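Side-chain contacts in manganese-dependent inorganic pyrophosphatase (Methanocaldococcus jannaschii, PDB 2EB0), which hydrolyses inorganic diphosphate to two phosphate ions, using two manganese ions per subunit: residues H88-L93 and P300-Y305; S146-V149 and T155-D158; E197-D202 and E231-L236; V190-P195 and V223-S228. All coordinates share one frame; numbering follows the deposited sequence.

Contact 1: H88-L93 and P300-Y305. With MN (manganese (II) ion), chain E.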
loop_
_atom_site.group_PDB
_atom_site.type_symbol
_atom_site.label_atom_id
_atom_site.label_comp_id
_atom_site.label_asym_id
_atom_site.label_seq_id
_atom_site.Cartn_x
_atom_site.Cartn_y
_atom_site.Cartn_z
ATOM N N HIS B 88 -2.527 8.079 4.489
ATOM C CA HIS B 88 -1.526 8.102 5.538
ATOM C C HIS B 88 -1.958 7.162 6.668
ATOM O O HIS B 88 -1.542 7.300 7.816
ATOM C CB HIS B 88 -1.273 9.528 6.056
ATOM C CG HIS B 88 -2.418 10.128 6.809
ATOM N ND1 HIS B 88 -2.272 10.659 8.074
ATOM C CD2 HIS B 88 -3.703 10.350 6.453
ATOM C CE1 HIS B 88 -3.417 11.186 8.463
ATOM N NE2 HIS B 88 -4.301 11.014 7.495
ATOM N N HIS B 89 -2.804 6.201 6.325
ATOM C CA HIS B 89 -3.253 5.208 7.292
ATOM C C HIS B 89 -2.595 3.899 6.896
ATOM O O HIS B 89 -1.884 3.837 5.892
ATOM C CB HIS B 89 -4.773 5.038 7.252
ATOM C CG HIS B 89 -5.529 6.262 7.655
ATOM N ND1 HIS B 89 -5.755 7.314 6.793
ATOM C CD2 HIS B 89 -6.084 6.617 8.838
ATOM C CE1 HIS B 89 -6.417 8.266 7.429
ATOM N NE2 HIS B 89 -6.629 7.868 8.672
ATOM N N LYS B 90 -2.820 2.864 7.693
ATOM C CA LYS B 90 -2.279 1.537 7.418
ATOM C C LYS B 90 -2.947 1.030 6.140
ATOM O O LYS B 90 -3.982 1.551 5.738
ATOM C CB LYS B 90 -2.640 0.587 8.562
ATOM C CG LYS B 90 -4.134 0.281 8.633
ATOM C CD LYS B 90 -4.513 -0.294 9.986
ATOM C CE LYS B 90 -5.949 -0.796 10.007
ATOM N NZ LYS B 90 -6.124 -2.016 9.167
ATOM N N VAL B 91 -2.364 0.021 5.503
ATOM C CA VAL B 91 -2.981 -0.536 4.309
ATOM C C VAL B 91 -4.100 -1.472 4.778
ATOM O O VAL B 91 -3.864 -2.396 5.563
ATOM C CB VAL B 91 -1.983 -1.343 3.460
ATOM C CG1 VAL B 91 -2.716 -1.974 2.286
ATOM C CG2 VAL B 91 -0.865 -0.430 2.961
ATOM N N GLY B 92 -5.318 -1.220 4.314
ATOM C CA GLY B 92 -6.434 -2.057 4.708
ATOM C C GLY B 92 -7.241 -2.551 3.526
ATOM O O GLY B 92 -8.241 -3.237 3.708
ATOM N N LEU B 93 -6.810 -2.206 2.317
ATOM C CA LEU B 93 -7.511 -2.618 1.103
ATOM C C LEU B 93 -6.615 -3.378 0.150
ATOM O O LEU B 93 -5.532 -2.910 -0.182
ATOM C CB LEU B 93 -8.052 -1.404 0.332
ATOM C CG LEU B 93 -9.319 -0.663 0.759
ATOM C CD1 LEU B 93 -9.624 0.424 -0.264
ATOM C CD2 LEU B 93 -10.491 -1.633 0.855
ATOM N N PRO B 300 -2.088 -1.740 18.247
ATOM C CA PRO B 300 -2.094 -2.756 19.306
ATOM C C PRO B 300 -3.369 -3.586 19.321
ATOM O O PRO B 300 -3.350 -4.763 19.679
ATOM C CB PRO B 300 -1.933 -1.927 20.575
ATOM C CG PRO B 300 -2.689 -0.693 20.240
ATOM C CD PRO B 300 -2.221 -0.392 18.825
ATOM N N LEU B 301 -4.470 -2.963 18.921
ATOM C CA LEU B 301 -5.759 -3.630 18.895
ATOM C C LEU B 301 -5.848 -4.637 17.738
ATOM O O LEU B 301 -6.251 -5.786 17.943
ATOM C CB LEU B 301 -6.871 -2.588 18.797
ATOM C CG LEU B 301 -8.251 -2.974 19.321
ATOM C CD1 LEU B 301 -8.169 -3.363 20.808
ATOM C CD2 LEU B 301 -9.196 -1.774 19.135
ATOM N N GLU B 302 -5.477 -4.227 16.527
ATOM C CA GLU B 302 -5.536 -5.178 15.419
ATOM C C GLU B 302 -4.477 -6.260 15.581
ATOM O O GLU B 302 -4.651 -7.374 15.102
ATOM C CB GLU B 302 -5.351 -4.498 14.064
ATOM C CG GLU B 302 -5.209 -5.506 12.932
ATOM C CD GLU B 302 -5.225 -4.869 11.556
ATOM O OE1 GLU B 302 -4.580 -3.812 11.380
ATOM O OE2 GLU B 302 -5.878 -5.437 10.650
ATOM N N ARG B 303 -3.374 -5.932 16.245
ATOM C CA ARG B 303 -2.333 -6.922 16.457
ATOM C C ARG B 303 -2.835 -7.950 17.452
ATOM O O ARG B 303 -2.564 -9.139 17.310
ATOM C CB ARG B 303 -1.044 -6.279 16.971
ATOM C CG ARG B 303 -0.106 -5.829 15.863
ATOM C CD ARG B 303 1.321 -5.707 16.375
ATOM N NE ARG B 303 1.446 -4.664 17.386
ATOM C CZ ARG B 303 1.441 -3.361 17.119
ATOM N NH1 ARG B 303 1.321 -2.941 15.865
ATOM N NH2 ARG B 303 1.549 -2.480 18.107
ATOM N N ALA B 304 -3.575 -7.492 18.456
ATOM C CA ALA B 304 -4.126 -8.400 19.455
ATOM C C ALA B 304 -5.116 -9.356 18.792
ATOM O O ALA B 304 -5.073 -10.561 19.020
ATOM C CB ALA B 304 -4.824 -7.612 20.561
ATOM N N TYR B 305 -5.998 -8.813 17.959
ATOM C CA TYR B 305 -6.997 -9.624 17.277
ATOM C C TYR B 305 -6.455 -10.719 16.373
ATOM O O TYR B 305 -6.867 -11.873 16.487
ATOM C CB TYR B 305 -7.932 -8.747 16.452
ATOM C CG TYR B 305 -9.183 -8.344 17.182
ATOM C CD1 TYR B 305 -9.221 -7.185 17.951
ATOM C CD2 TYR B 305 -10.334 -9.124 17.105
ATOM C CE1 TYR B 305 -10.377 -6.807 18.624
ATOM C CE2 TYR B 305 -11.500 -8.758 17.781
ATOM C CZ TYR B 305 -11.513 -7.596 18.535
ATOM O OH TYR B 305 -12.661 -7.217 19.191
HETATM MN MN MN E . -6.339 12.163 7.654
#
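Lys90 and Glu302 meet as a salt bridge between the two domains of this family II pyrophosphatase: the lysine immediately follows the Asp-His-His signature of the DHH domain, and the glutamate stands on helix 293-306 of the DHHA2 domain. The backbones stay far apart, the nearest CA atoms (Lys90 and Glu302) being 10.9 Å from each other, and two long side chains coming from opposite directions span the gap. Glu302 reaches out because its chain is extended beyond CG, which lies anti to the backbone N (chi1 172°). Lys90 runs straight as far as CE and then bends at chi4 (69°), bringing NZ to 3.2 Å from OE1 of Glu302 in a weak hydrogen bond. This is the close side of the contact, and both residues are buried, with Thr95 and Thr96 of the second subunit packing against Lys90 and Glu302 respectively. The loose side is the second carboxylate oxygen, OE2 of Glu302, which is farther from Lys90 NZ at 3.7 Å; beyond this one ion pair the segments share little surface. Replacing the lysine with a methionine would probably leave the buried Glu302 carboxylate without its opposite charge and cost the two domains this link. The same loop begins with a metal ligand, His88, and a histidine suits that place because its ring can serve two partners at once. The ND1 of His88 hydrogen-bonds to the carbonyl of Val106, which fixes the rotation of the ring, while the other ring nitrogen, NE2 of His88, binds the manganese ion at 2.3 Å.

Contact 2: S146-V149 and T155-D158. With MN (manganese (II) ion), chain E.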
loop_
_atom_site.group_PDB
_atom_site.type_symbol
_atom_site.label_atom_id
_atom_site.label_comp_id
_atom_site.label_asym_id
_atom_site.label_seq_id
_atom_site.Cartn_x
_atom_site.Cartn_y
_atom_site.Cartn_z
ATOM N N SER B 146 -5.757 20.225 11.616
ATOM C CA SER B 146 -6.847 19.410 12.112
ATOM C C SER B 146 -6.405 18.000 12.435
ATOM O O SER B 146 -6.660 17.492 13.522
ATOM C CB SER B 146 -7.973 19.355 11.081
ATOM O OG SER B 146 -8.930 18.381 11.461
ATOM N N ASP B 147 -5.730 17.369 11.486
ATOM C CA ASP B 147 -5.285 15.997 11.668
ATOM C C ASP B 147 -4.243 15.792 12.768
ATOM O O ASP B 147 -4.244 14.765 13.447
ATOM C CB ASP B 147 -4.766 15.460 10.341
ATOM C CG ASP B 147 -5.616 14.334 9.811
ATOM O OD1 ASP B 147 -6.857 14.405 9.949
ATOM O OD2 ASP B 147 -5.048 13.379 9.253
ATOM N N THR B 148 -3.360 16.765 12.945
ATOM C CA THR B 148 -2.335 16.649 13.963
ATOM C C THR B 148 -2.797 17.248 15.284
ATOM O O THR B 148 -2.108 17.132 16.290
ATOM C CB THR B 148 -1.032 17.350 13.525
ATOM O OG1 THR B 148 -1.276 18.749 13.295
ATOM C CG2 THR B 148 -0.507 16.712 12.264
ATOM N N VAL B 149 -3.979 17.856 15.289
ATOM C CA VAL B 149 -4.493 18.493 16.495
ATOM C C VAL B 149 -3.463 19.549 16.901
ATOM O O VAL B 149 -2.965 19.569 18.033
ATOM C CB VAL B 149 -4.665 17.487 17.655
ATOM C CG1 VAL B 149 -5.430 18.145 18.796
ATOM C CG2 VAL B 149 -5.380 16.231 17.160
ATOM N N THR B 155 1.410 11.641 15.553
ATOM C CA THR B 155 1.532 11.381 14.122
ATOM C C THR B 155 2.260 12.572 13.508
ATOM O O THR B 155 2.787 12.498 12.393
ATOM C CB THR B 155 0.173 11.284 13.425
ATOM O OG1 THR B 155 -0.611 12.442 13.751
ATOM C CG2 THR B 155 -0.549 10.013 13.836
ATOM N N THR B 156 2.276 13.678 14.245
ATOM C CA THR B 156 2.939 14.879 13.773
ATOM C C THR B 156 4.401 14.577 13.499
ATOM O O THR B 156 5.079 13.969 14.320
ATOM C CB THR B 156 2.896 16.010 14.811
ATOM O OG1 THR B 156 1.537 16.304 15.160
ATOM C CG2 THR B 156 3.561 17.258 14.249
ATOM N N THR B 157 4.867 14.991 12.329
ATOM C CA THR B 157 6.251 14.814 11.928
ATOM C C THR B 157 6.767 16.187 11.498
ATOM O O THR B 157 5.985 17.145 11.350
ATOM C CB THR B 157 6.394 13.828 10.743
ATOM O OG1 THR B 157 5.689 14.338 9.607
ATOM C CG2 THR B 157 5.841 12.458 11.111
ATOM N N ASP B 158 8.081 16.281 11.310
ATOM C CA ASP B 158 8.712 17.533 10.907
ATOM C C ASP B 158 8.121 17.990 9.589
ATOM O O ASP B 158 7.927 19.179 9.370
ATOM C CB ASP B 158 10.230 17.348 10.761
ATOM C CG ASP B 158 10.936 17.188 12.100
ATOM O OD1 ASP B 158 12.159 16.938 12.100
ATOM O OD2 ASP B 158 10.275 17.317 13.153
HETATM MN MN MN E . -6.339 12.163 7.654
HETATM O O HOH W 1 -2.789 11.966 12.148
#
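Thr148 and Thr156 bring their CA atoms to 5.6 Å, the closest backbone approach, just where helix 134-148 ends and the chain doubles back toward helix 158-171. Val149, with positive phi (59°), is the C-prime residue of a Schellman motif, and its N reaches O of Ser146 at 3.2 Å. The side chains of the two threonines cross at about a right angle. OG1 of Thr156 comes down on the carbon side of its partner, 3.2 Å from CB of Thr148 and 3.6 Å from CG2 of Thr148, a snug contact that is no hydrogen bond. Each hydroxyl is occupied elsewhere: Thr148 OG1 turns back to the carbonyl of Ile144 and also meets N of Phe151, whereas Thr156 OG1 bonds to O of Ser153. Threonine suits both places, since one branch can satisfy backbone atoms while carbon is offered to the neighbour. Nearer the metal a water joins the segments: it lies 2.7 Å from OG1 of Thr155 and donates a weak bond to O of Asp147. The Thr155 hydroxyl is also bonded to Ser153 OG. From Asp147 the carboxylate points to the manganese ion, with OD2 of Asp147 bound at 2.4 Å. Asp13, Asp66 and His88 supply the other protein ligands, so the last turn of helix 134-148 carries one ligand of the dinuclear manganese site characteristic of family II pyrophosphatases.

Contact 3: E197-D202 and E231-L236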
loop_
_atom_site.group_PDB
_atom_site.type_symbol
_atom_site.label_atom_id
_atom_site.label_comp_id
_atom_site.label_asym_id
_atom_site.label_seq_id
_atom_site.Cartn_x
_atom_site.Cartn_y
_atom_site.Cartn_z
ATOM N N GLU B 197 -25.151 12.415 18.023
ATOM C CA GLU B 197 -24.326 13.179 17.081
ATOM C C GLU B 197 -22.830 13.033 17.372
ATOM O O GLU B 197 -22.005 12.929 16.458
ATOM C CB GLU B 197 -24.717 14.655 17.128
ATOM C CG GLU B 197 -26.163 14.926 16.738
ATOM C CD GLU B 197 -26.577 16.362 17.009
ATOM O OE1 GLU B 197 -26.653 16.756 18.194
ATOM O OE2 GLU B 197 -26.818 17.102 16.035
ATOM N N ILE B 198 -22.488 13.025 18.652
ATOM C CA ILE B 198 -21.103 12.877 19.081
ATOM C C ILE B 198 -20.555 11.517 18.667
ATOM O O ILE B 198 -19.393 11.387 18.292
ATOM C CB ILE B 198 -20.999 13.015 20.608
ATOM C CG1 ILE B 198 -21.358 14.448 21.013
ATOM C CG2 ILE B 198 -19.604 12.645 21.073
ATOM C CD1 ILE B 198 -21.439 14.656 22.484
ATOM N N ILE B 199 -21.408 10.506 18.729
ATOM C CA ILE B 199 -21.012 9.161 18.374
ATOM C C ILE B 199 -20.745 8.991 16.886
ATOM O O ILE B 199 -19.735 8.415 16.491
ATOM C CB ILE B 199 -22.091 8.151 18.813
ATOM C CG1 ILE B 199 -21.952 7.889 20.311
ATOM C CG2 ILE B 199 -21.975 6.860 18.008
ATOM C CD1 ILE B 199 -23.060 7.050 20.884
ATOM N N ASN B 200 -21.641 9.510 16.061
ATOM C CA ASN B 200 -21.499 9.366 14.621
ATOM C C ASN B 200 -20.571 10.358 13.940
ATOM O O ASN B 200 -20.113 10.115 12.824
ATOM C CB ASN B 200 -22.879 9.429 13.960
ATOM C CG ASN B 200 -23.777 8.280 14.377
ATOM O OD1 ASN B 200 -23.339 7.130 14.455
ATOM N ND2 ASN B 200 -25.043 8.583 14.629
ATOM N N MET B 201 -20.285 11.471 14.603
ATOM C CA MET B 201 -19.434 12.490 14.011
ATOM C C MET B 201 -18.104 11.964 13.481
ATOM O O MET B 201 -17.684 12.328 12.387
ATOM C CB MET B 201 -19.170 13.611 15.019
ATOM C CG MET B 201 -18.610 14.878 14.390
ATOM S SD MET B 201 -19.741 15.604 13.165
ATOM C CE MET B 201 -20.904 16.420 14.250
ATOM N N ASP B 202 -17.441 11.104 14.245
ATOM C CA ASP B 202 -16.143 10.590 13.815
ATOM C C ASP B 202 -15.944 9.122 14.161
ATOM O O ASP B 202 -14.944 8.744 14.761
ATOM C CB ASP B 202 -15.033 11.448 14.438
ATOM C CG ASP B 202 -13.647 11.026 14.001
ATOM O OD1 ASP B 202 -13.459 10.729 12.804
ATOM O OD2 ASP B 202 -12.737 11.007 14.855
ATOM N N GLU B 231 -22.505 8.600 30.159
ATOM C CA GLU B 231 -23.485 7.560 30.450
ATOM C C GLU B 231 -24.387 7.302 29.248
ATOM O O GLU B 231 -24.470 6.179 28.745
ATOM C CB GLU B 231 -24.328 7.982 31.654
ATOM C CG GLU B 231 -25.427 7.016 32.045
ATOM C CD GLU B 231 -26.235 7.521 33.230
ATOM O OE1 GLU B 231 -27.198 6.836 33.634
ATOM O OE2 GLU B 231 -25.906 8.605 33.759
ATOM N N ASP B 232 -25.058 8.349 28.782
ATOM C CA ASP B 232 -25.949 8.215 27.640
ATOM C C ASP B 232 -25.199 7.711 26.418
ATOM O O ASP B 232 -25.726 6.887 25.662
ATOM C CB ASP B 232 -26.616 9.555 27.316
ATOM C CG ASP B 232 -27.522 10.037 28.431
ATOM O OD1 ASP B 232 -28.355 9.234 28.909
ATOM O OD2 ASP B 232 -27.406 11.218 28.821
ATOM N N ILE B 233 -23.974 8.205 26.223
ATOM C CA ILE B 233 -23.153 7.785 25.087
ATOM C C ILE B 233 -22.874 6.285 25.163
ATOM O O ILE B 233 -22.969 5.574 24.156
ATOM C CB ILE B 233 -21.801 8.556 25.037
ATOM C CG1 ILE B 233 -22.047 10.018 24.642
ATOM C CG2 ILE B 233 -20.861 7.906 24.032
ATOM C CD1 ILE B 233 -20.803 10.871 24.607
ATOM N N TYR B 234 -22.552 5.802 26.360
ATOM C CA TYR B 234 -22.268 4.381 26.543
ATOM C C TYR B 234 -23.478 3.511 26.200
ATOM O O TYR B 234 -23.352 2.498 25.503
ATOM C CB TYR B 234 -21.835 4.085 27.982
ATOM C CG TYR B 234 -21.205 2.716 28.114
ATOM C CD1 TYR B 234 -19.907 2.481 27.652
ATOM C CD2 TYR B 234 -21.924 1.640 28.642
ATOM C CE1 TYR B 234 -19.343 1.212 27.706
ATOM C CE2 TYR B 234 -21.366 0.362 28.700
ATOM C CZ TYR B 234 -20.077 0.157 28.229
ATOM O OH TYR B 234 -19.518 -1.099 28.268
ATOM N N LYS B 235 -24.646 3.902 26.698
ATOM C CA LYS B 235 -25.866 3.152 26.425
ATOM C C LYS B 235 -26.048 3.027 24.914
ATOM O O LYS B 235 -26.262 1.924 24.393
ATOM C CB LYS B 235 -27.082 3.854 27.038
ATOM C CG LYS B 235 -28.383 3.083 26.855
ATOM C CD LYS B 235 -29.594 3.845 27.380
ATOM C CE LYS B 235 -29.555 4.024 28.889
ATOM N NZ LYS B 235 -30.757 4.763 29.373
ATOM N N LEU B 236 -25.945 4.156 24.210
ATOM C CA LEU B 236 -26.095 4.138 22.762
ATOM C C LEU B 236 -25.053 3.225 22.112
ATOM O O LEU B 236 -25.355 2.508 21.150
ATOM C CB LEU B 236 -26.003 5.559 22.191
ATOM C CG LEU B 236 -27.186 6.497 22.498
ATOM C CD1 LEU B 236 -26.922 7.882 21.922
ATOM C CD2 LEU B 236 -28.462 5.938 21.907
#
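Ile199 and Ile233 lie where two helices of the DHHA2 domain, 195-201 and 230-243, cross over its mixed beta sheet. The axes of the short segments pass 10.5 Å apart with a crossing angle of -59°, and the nearest CA atoms, those of Ile199 and Ile233, are 7.2 Å from each other. The two isoleucines slide past one another in opposite directions, CG1 of Ile199 resting 3.9 Å from CG2 of Ile233. With CG1 beside the backbone N (chi1 -79°) and an extended chi2, Ile199 sends its terminal methyl across to the next turn of the other helix, where CD1 of Ile199 lies 3.5 Å from CB of Leu236. CD1 of Ile199 also lies 3.6 Å from O of Ile233. Ile198 and Ile233 meet at about a right angle: CG2 of Ile198 is 4.1 Å from CD1 of Ile233. Both also rest on the sheet, Ile198 on Val218 of strand 211-220 and Ile233 on Leu264 of strand 260-267. Isoleucine suits this place because a branched side chain lets Ile233 touch two residues of the other helix at once, Ile199 with CG2 and Ile198 with CD1. No hydrogen bond or salt bridge joins the segments, so the contact itself probably depends on close apolar fit.

Contact 4: V190-P195 and V223-S228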
loop_
_atom_site.group_PDB
_atom_site.type_symbol
_atom_site.label_atom_id
_atom_site.label_comp_id
_atom_site.label_asym_id
_atom_site.label_seq_id
_atom_site.Cartn_x
_atom_site.Cartn_y
_atom_site.Cartn_z
ATOM N N VAL B 190 -18.283 19.801 19.202
ATOM C CA VAL B 190 -18.923 18.496 19.028
ATOM C C VAL B 190 -19.383 18.019 20.391
ATOM O O VAL B 190 -20.378 17.306 20.511
ATOM C CB VAL B 190 -17.949 17.447 18.442
ATOM C CG1 VAL B 190 -18.681 16.136 18.210
ATOM C CG2 VAL B 190 -17.359 17.957 17.127
ATOM N N GLY B 191 -18.645 18.426 21.419
ATOM C CA GLY B 191 -18.982 18.050 22.777
ATOM C C GLY B 191 -20.330 18.611 23.176
ATOM O O GLY B 191 -21.024 18.036 24.014
ATOM N N LYS B 192 -20.697 19.738 22.569
ATOM C CA LYS B 192 -21.970 20.396 22.854
ATOM C C LYS B 192 -23.160 19.700 22.199
ATOM O O LYS B 192 -24.305 19.963 22.558
ATOM C CB LYS B 192 -21.942 21.842 22.364
ATOM C CG LYS B 192 -20.974 22.753 23.087
ATOM C CD LYS B 192 -20.864 24.081 22.347
ATOM C CE LYS B 192 -19.937 25.042 23.057
ATOM N NZ LYS B 192 -20.510 25.453 24.364
ATOM N N LEU B 193 -22.888 18.824 21.234
ATOM C CA LEU B 193 -23.952 18.127 20.519
ATOM C C LEU B 193 -24.557 16.978 21.322
ATOM O O LEU B 193 -24.001 16.542 22.328
ATOM C CB LEU B 193 -23.416 17.606 19.183
ATOM C CG LEU B 193 -22.644 18.644 18.354
ATOM C CD1 LEU B 193 -22.099 17.983 17.101
ATOM C CD2 LEU B 193 -23.556 19.826 17.999
ATOM N N LYS B 194 -25.705 16.491 20.872
ATOM C CA LYS B 194 -26.381 15.393 21.547
ATOM C C LYS B 194 -25.594 14.084 21.390
ATOM O O LYS B 194 -24.937 13.855 20.368
ATOM C CB LYS B 194 -27.796 15.236 20.979
ATOM C CG LYS B 194 -28.716 16.401 21.316
ATOM C CD LYS B 194 -29.952 16.437 20.428
ATOM C CE LYS B 194 -29.587 16.786 18.990
ATOM N NZ LYS B 194 -30.790 16.993 18.135
ATOM N N PRO B 195 -25.648 13.210 22.412
ATOM C CA PRO B 195 -24.950 11.922 22.409
ATOM C C PRO B 195 -24.869 11.214 21.059
ATOM O O PRO B 195 -23.788 10.822 20.628
ATOM C CB PRO B 195 -25.718 11.130 23.451
ATOM C CG PRO B 195 -25.950 12.191 24.500
ATOM C CD PRO B 195 -26.395 13.395 23.671
ATOM N N VAL B 223 -13.269 18.442 28.761
ATOM C CA VAL B 223 -14.049 17.203 28.680
ATOM C C VAL B 223 -15.284 17.138 29.565
ATOM O O VAL B 223 -16.145 16.291 29.349
ATOM C CB VAL B 223 -13.173 15.958 29.004
ATOM C CG1 VAL B 223 -11.977 15.911 28.085
ATOM C CG2 VAL B 223 -12.715 15.990 30.460
ATOM N N SER B 224 -15.381 18.035 30.542
ATOM C CA SER B 224 -16.507 18.023 31.470
ATOM C C SER B 224 -17.880 17.853 30.829
ATOM O O SER B 224 -18.688 17.068 31.320
ATOM C CB SER B 224 -16.494 19.277 32.348
ATOM O OG SER B 224 -16.661 20.443 31.576
ATOM N N GLU B 225 -18.161 18.567 29.741
ATOM C CA GLU B 225 -19.467 18.409 29.114
ATOM C C GLU B 225 -19.656 17.047 28.460
ATOM O O GLU B 225 -20.760 16.504 28.447
ATOM C CB GLU B 225 -19.736 19.491 28.076
ATOM C CG GLU B 225 -21.119 19.328 27.463
ATOM C CD GLU B 225 -21.558 20.521 26.657
ATOM O OE1 GLU B 225 -22.729 20.535 26.211
ATOM O OE2 GLU B 225 -20.733 21.442 26.470
ATOM N N VAL B 226 -18.591 16.496 27.897
ATOM C CA VAL B 226 -18.710 15.188 27.276
ATOM C C VAL B 226 -18.861 14.145 28.379
ATOM O O VAL B 226 -19.544 13.134 28.204
ATOM C CB VAL B 226 -17.480 14.865 26.397
ATOM C CG1 VAL B 226 -17.504 13.398 25.963
ATOM C CG2 VAL B 226 -17.492 15.755 25.171
ATOM N N GLU B 227 -18.242 14.402 29.525
ATOM C CA GLU B 227 -18.326 13.469 30.631
ATOM C C GLU B 227 -19.741 13.401 31.182
ATOM O O GLU B 227 -20.180 12.348 31.644
ATOM C CB GLU B 227 -17.328 13.855 31.724
ATOM C CG GLU B 227 -15.880 13.797 31.243
ATOM C CD GLU B 227 -14.874 14.043 32.350
ATOM O OE1 GLU B 227 -15.024 15.044 33.082
ATOM O OE2 GLU B 227 -13.925 13.243 32.482
ATOM N N SER B 228 -20.460 14.518 31.106
ATOM C CA SER B 228 -21.834 14.579 31.590
ATOM C C SER B 228 -22.782 13.848 30.641
ATOM O O SER B 228 -23.972 13.703 30.924
ATOM C CB SER B 228 -22.280 16.040 31.741
ATOM O OG SER B 228 -22.318 16.707 30.489
HETATM O O HOH W 2 -24.133 22.187 24.713
HETATM O O HOH W 3 -21.326 23.883 26.287
#
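Gly191 and Val226 make the closest backbone approach, their CA atoms 5.3 Å apart, and CG2 of Val226 rests 3.6 Å from CA of Gly191. A side chain here would point toward the helix and crowd this methyl, since a CB on Gly191 would come within 3.1 Å of CG2 of Val226, consistent with a glycine. Beside it Glu225 reaches across to the loop, extended from CG outward and launched anti to the backbone N (chi1 -178°); its CG and CD pass near O of Gly191, and it crosses the Lys192 side chain at about a right angle. Its carboxylate skims past the next residue, OE1 of Glu225 being 3.4 Å from CA of Lys192 and OE2 of Glu225 3.6 Å from CG of Lys192. The charges do not touch directly, for NZ of Lys192 stops 4.5 Å from OE2 of Glu225. Two waters fill in. One donates to OE1 of Glu225 and to the carbonyl of Lys192; the other donates to OE2 of Glu225 while accepting from NZ of Lys192. An alanine in place of Glu225 would probably cost both waters a partner and strip cover from the loop backbone. Farther out, Lys229 NZ binds the carbonyls of Gly191 and Leu193, with a long, weak ion pair to Glu225 OE1. On the helix side, Ser228 OG donates to O of Glu225 at 2.6 Å, and Val226 packs on Val220 and Ile253 of the sheet. Chemically, the contact is close-fitting at the glycine and water-mediated at its exposed end, so the attraction between Lys192 and Glu225 is likely to be softened by solvent.

Overall arrangement
Contacts 3 and 4 belong together: both join the run of loop 190-195 and helix 195-201 to helices 224-227 and 230-243 in the DHHA2 domain, their centres are about 9 Å apart, and Ile198 of one packs on Val190, Gly191 and Leu193 of the other. Contact 3 is the buried, wholly apolar member, whereas contact 4 reaches the surface and trades direct bonds for waters. Contacts 1 and 2 instead share a manganese ion, to which each gives one ligand. Contact 2, partly buried, closes a short local turn, while buried contact 1 spans the two domains, and the other three contacts are nested along the chain inside its loop. Its ion pair contrasts with the solvent-separated charges of contact 4.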